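PDB 2IG8: hypothetical protein PA3499, which is a protein of unassigned function with the YjgF-like alpha/beta fold, in which helices pack on a mixed beta-sheet. Local coordinates for residues Ala49-Asp52 / Ala53-Ala57; Gly62-Lys65 / Ala66-Ala70. One frame throughout, in Å; residues are numbered along the deposited sequence.

Contact 1. Residues Ala49-Asp52 / Ala53-Ala57; sequences AALD and AHAQA
Asp52 caps the first turn of helix 53-70: it occupies the N-cap, and its carboxylate accepts a hydrogen bond from the backbone of Ala55. The Asp52 OD1 to Ala55 N distance is 2.9 Å, and with an N-H...O angle of 168° the bond is almost straight. Swinging CG between the backbone N and the carbonyl carbon (chi1 66°) folds the carboxylate back over the helix start, where it probably gains from the positive end of the helix dipole. The main chain of the cap is gripped too, since Gln56 N reaches Asp52 O at 2.8 Å in the first helical bond.

A second polar link comes from a side chain. The extended Gln56 turns its amide back onto the loop, and NE2 donates to Leu51 O at 2.9 Å, the acceptor lying close to the plane of the amide. That amide is held at both ends, because NE2 also bonds to Glu123 O and OE1 accepts from Leu125 N, joining the loop before the helix to the one before strand 126-133.

Apolar contact is modest. Leu51, which also leans on Thr41 and Ala44 of helix 40-46, sets its CB 4.1 Å from Ala55 CB and 3.7 Å from Gln56 CG.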
loop_
_atom_site.group_PDB
_atom_site.type_symbol
_atom_site.label_atom_id
_atom_site.label_comp_id
_atom_site.label_asym_id
_atom_site.label_seq_id
_atom_site.Cartn_x
_atom_site.Cartn_y
_atom_site.Cartn_z
ATOM N N ALA B 49 -20.993 24.390 -1.915
ATOM C CA ALA B 49 -21.372 23.392 -0.929
ATOM C C ALA B 49 -20.316 22.270 -0.900
ATOM O O ALA B 49 -20.661 21.086 -0.937
ATOM C CB ALA B 49 -22.774 22.807 -1.279
ATOM N N ALA B 50 -19.043 22.658 -0.836
ATOM C CA ALA B 50 -17.907 21.715 -0.851
ATOM C C ALA B 50 -18.129 20.618 0.182
ATOM O O ALA B 50 -18.641 20.885 1.264
ATOM C CB ALA B 50 -16.589 22.434 -0.570
ATOM N N LEU B 51 -17.811 19.386 -0.197
ATOM C CA LEU B 51 -17.962 18.233 0.696
ATOM C C LEU B 51 -16.806 18.171 1.658
ATOM O O LEU B 51 -15.626 18.176 1.250
ATOM C CB LEU B 51 -17.995 16.937 -0.091
ATOM C CG LEU B 51 -19.120 16.802 -1.124
ATOM C CD1 LEU B 51 -19.004 15.435 -1.828
ATOM C CD2 LEU B 51 -20.509 16.961 -0.472
ATOM N N ASP B 52 -17.157 18.043 2.938
ATOM C CA ASP B 52 -16.144 17.855 3.978
ATOM C C ASP B 52 -15.598 16.430 3.978
ATOM O O ASP B 52 -16.034 15.581 3.177
ATOM C CB ASP B 52 -16.679 18.291 5.363
ATOM C CG ASP B 52 -17.846 17.425 5.910
ATOM O OD1 ASP B 52 -18.103 16.290 5.422
ATOM O OD2 ASP B 52 -18.556 17.955 6.835
ATOM N N ALA B 53 -14.663 16.152 4.887
ATOM C CA ALA B 53 -13.932 14.874 4.850
ATOM C C ALA B 53 -14.842 13.674 5.104
ATOM O O ALA B 53 -14.696 12.639 4.462
ATOM C CB ALA B 53 -12.781 14.877 5.865
ATOM N N HIS B 54 -15.770 13.820 6.055
ATOM C CA HIS B 54 -16.732 12.789 6.369
ATOM C C HIS B 54 -17.611 12.487 5.139
ATOM O O HIS B 54 -17.770 11.331 4.778
ATOM C CB HIS B 54 -17.578 13.260 7.533
ATOM C CG HIS B 54 -18.628 12.301 7.984
ATOM N ND1 HIS B 54 -19.447 12.576 9.051
ATOM C CD2 HIS B 54 -18.943 11.043 7.596
ATOM C CE1 HIS B 54 -20.268 11.555 9.251
ATOM N NE2 HIS B 54 -20.005 10.631 8.357
ATOM N N ALA B 55 -18.171 13.529 4.524
ATOM C CA ALA B 55 -18.992 13.348 3.328
ATOM C C ALA B 55 -18.181 12.708 2.167
ATOM O O ALA B 55 -18.674 11.767 1.486
ATOM C CB ALA B 55 -19.683 14.677 2.897
ATOM N N GLN B 56 -16.957 13.186 1.953
ATOM C CA GLN B 56 -16.114 12.632 0.919
ATOM C C GLN B 56 -15.815 11.152 1.199
ATOM O O GLN B 56 -15.865 10.332 0.285
ATOM C CB GLN B 56 -14.820 13.416 0.740
ATOM C CG GLN B 56 -14.997 14.829 0.123
ATOM C CD GLN B 56 -13.727 15.447 -0.395
ATOM O OE1 GLN B 56 -12.811 14.746 -0.824
ATOM N NE2 GLN B 56 -13.682 16.806 -0.410
ATOM N N ALA B 57 -15.487 10.822 2.442
ATOM C CA ALA B 57 -15.127 9.431 2.758
ATOM C C ALA B 57 -16.319 8.504 2.492
ATOM O O ALA B 57 -16.154 7.422 1.956
ATOM C CB ALA B 57 -14.626 9.300 4.186
#

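Contact 2. Residues Gly62-Lys65 / Ala66-Ala70; sequences GKVK and ALLEA
From Gly62 to Glu69 the backbone is regular alpha-helix, the amides of Ala66 to Glu69 each bonding to the carbonyl four residues back, as in Leu68 N to Val64 O at 2.9 Å and Glu69 N to Lys65 O at 2.8 Å.

Lys65 and Glu69, one turn apart, form a salt bridge on the outer side. The lysine leaves the helix with CG anti to the backbone N (chi1 176°), then bends at its third and fourth torsions, which brings NZ round to OE2 of the extended glutamate. The modelled separation of Lys65 NZ and Glu69 OE2, 2.4 Å, is very short, so its exact value is doubtful. Glu69 OE1 stands 3.8 Å from Lys65 NZ.

On the inner side Val64 and Leu68 run side by side in the same direction, with Val64 CG1 4.0 Å from Leu68 CD1. Both rest on Leu78, while Ala130 receives Val64 and Ala132 receives Leu68. Leu67 reaches Met32 and Met35, and nearby Lys63 sends NZ to Thr36 O. This is the amphipathic pattern of a helix packed on a sheet, here on the mixed sheet of a YjgF-like alpha/beta fold.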
loop_
_atom_site.group_PDB
_atom_site.type_symbol
_atom_site.label_atom_id
_atom_site.label_comp_id
_atom_site.label_asym_id
_atom_site.label_seq_id
_atom_site.Cartn_x
_atom_site.Cartn_y
_atom_site.Cartn_z
ATOM N N GLY B 62 -18.924 4.413 -0.782
ATOM C CA GLY B 62 -19.992 4.063 -1.749
ATOM C C GLY B 62 -19.477 3.595 -3.100
ATOM O O GLY B 62 -20.047 2.684 -3.705
ATOM N N LYS B 63 -18.406 4.215 -3.594
ATOM C CA LYS B 63 -17.778 3.769 -4.837
ATOM C C LYS B 63 -17.173 2.354 -4.699
ATOM O O LYS B 63 -17.407 1.486 -5.543
ATOM C CB LYS B 63 -16.732 4.774 -5.310
ATOM C CG LYS B 63 -17.371 6.068 -5.809
ATOM C CD LYS B 63 -16.361 7.021 -6.447
ATOM C CE LYS B 63 -17.084 8.279 -6.923
ATOM N NZ LYS B 63 -16.163 9.195 -7.502
ATOM N N VAL B 64 -16.430 2.143 -3.618
ATOM C CA VAL B 64 -15.911 0.811 -3.294
ATOM C C VAL B 64 -17.044 -0.223 -3.279
ATOM O O VAL B 64 -16.926 -1.292 -3.876
ATOM C CB VAL B 64 -15.152 0.834 -1.957
ATOM C CG1 VAL B 64 -14.780 -0.603 -1.516
ATOM C CG2 VAL B 64 -13.907 1.742 -2.092
ATOM N N LYS B 65 -18.153 0.103 -2.623
ATOM C CA LYS B 65 -19.309 -0.791 -2.597
ATOM C C LYS B 65 -19.901 -1.080 -3.976
ATOM O O LYS B 65 -20.331 -2.211 -4.247
ATOM C CB LYS B 65 -20.361 -0.209 -1.672
ATOM C CG LYS B 65 -21.648 -0.984 -1.633
ATOM C CD LYS B 65 -22.416 -0.593 -0.398
ATOM C CE LYS B 65 -23.870 -0.411 -0.647
ATOM N NZ LYS B 65 -24.551 -1.638 -0.998
ATOM N N ALA B 66 -19.939 -0.056 -4.831
ATOM C CA ALA B 66 -20.382 -0.211 -6.205
ATOM C C ALA B 66 -19.495 -1.195 -6.955
ATOM O O ALA B 66 -20.003 -2.075 -7.657
ATOM C CB ALA B 66 -20.437 1.170 -6.938
ATOM N N LEU B 67 -18.182 -1.088 -6.772
ATOM C CA LEU B 67 -17.254 -2.027 -7.403
ATOM C C LEU B 67 -17.470 -3.447 -6.871
ATOM O O LEU B 67 -17.557 -4.403 -7.655
ATOM C CB LEU B 67 -15.798 -1.592 -7.220
ATOM C CG LEU B 67 -15.388 -0.276 -7.888
ATOM C CD1 LEU B 67 -14.003 0.188 -7.392
ATOM C CD2 LEU B 67 -15.462 -0.371 -9.393
ATOM N N LEU B 68 -17.579 -3.574 -5.547
ATOM C CA LEU B 68 -17.831 -4.875 -4.911
ATOM C C LEU B 68 -19.092 -5.528 -5.458
ATOM O O LEU B 68 -19.088 -6.713 -5.800
ATOM C CB LEU B 68 -17.956 -4.727 -3.398
ATOM C CG LEU B 68 -16.654 -4.528 -2.623
ATOM C CD1 LEU B 68 -16.913 -3.956 -1.217
ATOM C CD2 LEU B 68 -15.836 -5.846 -2.575
ATOM N N GLU B 69 -20.169 -4.753 -5.514
ATOM C CA GLU B 69 -21.443 -5.221 -6.067
ATOM C C GLU B 69 -21.366 -5.589 -7.540
ATOM O O GLU B 69 -21.963 -6.580 -7.956
ATOM C CB GLU B 69 -22.562 -4.214 -5.780
ATOM C CG GLU B 69 -22.890 -4.216 -4.291
ATOM C CD GLU B 69 -24.002 -3.271 -3.880
ATOM O OE1 GLU B 69 -24.436 -2.439 -4.705
ATOM O OE2 GLU B 69 -24.431 -3.361 -2.701
ATOM N N ALA B 70 -20.601 -4.833 -8.318
ATOM C CA ALA B 70 -20.415 -5.155 -9.719
ATOM C C ALA B 70 -19.757 -6.530 -9.882
ATOM O O ALA B 70 -19.997 -7.217 -10.871
ATOM C CB ALA B 70 -19.611 -4.067 -10.434
#

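In the fold
Following the chain from the N terminus, strands 4-6, 23-26 and 29-36 precede helix 40-46, and the loop after it leads into contact 1, where helix 53-70 begins. Contact 2 lies further along the same helix, near its C-terminal end. The two are in series, neither nested nor crossed, with centres about 19 Å apart and nearest atoms about 5 Å apart. Neither closes a long loop: contact 1 is a local cap and contact 2 a set of neighbouring helical turns. Around contact 1 the helix meets helices 40-46 and 91-101, whereas around contact 2 it lies against strands 29-36, 126-133 and 78-85 of the mixed sheet.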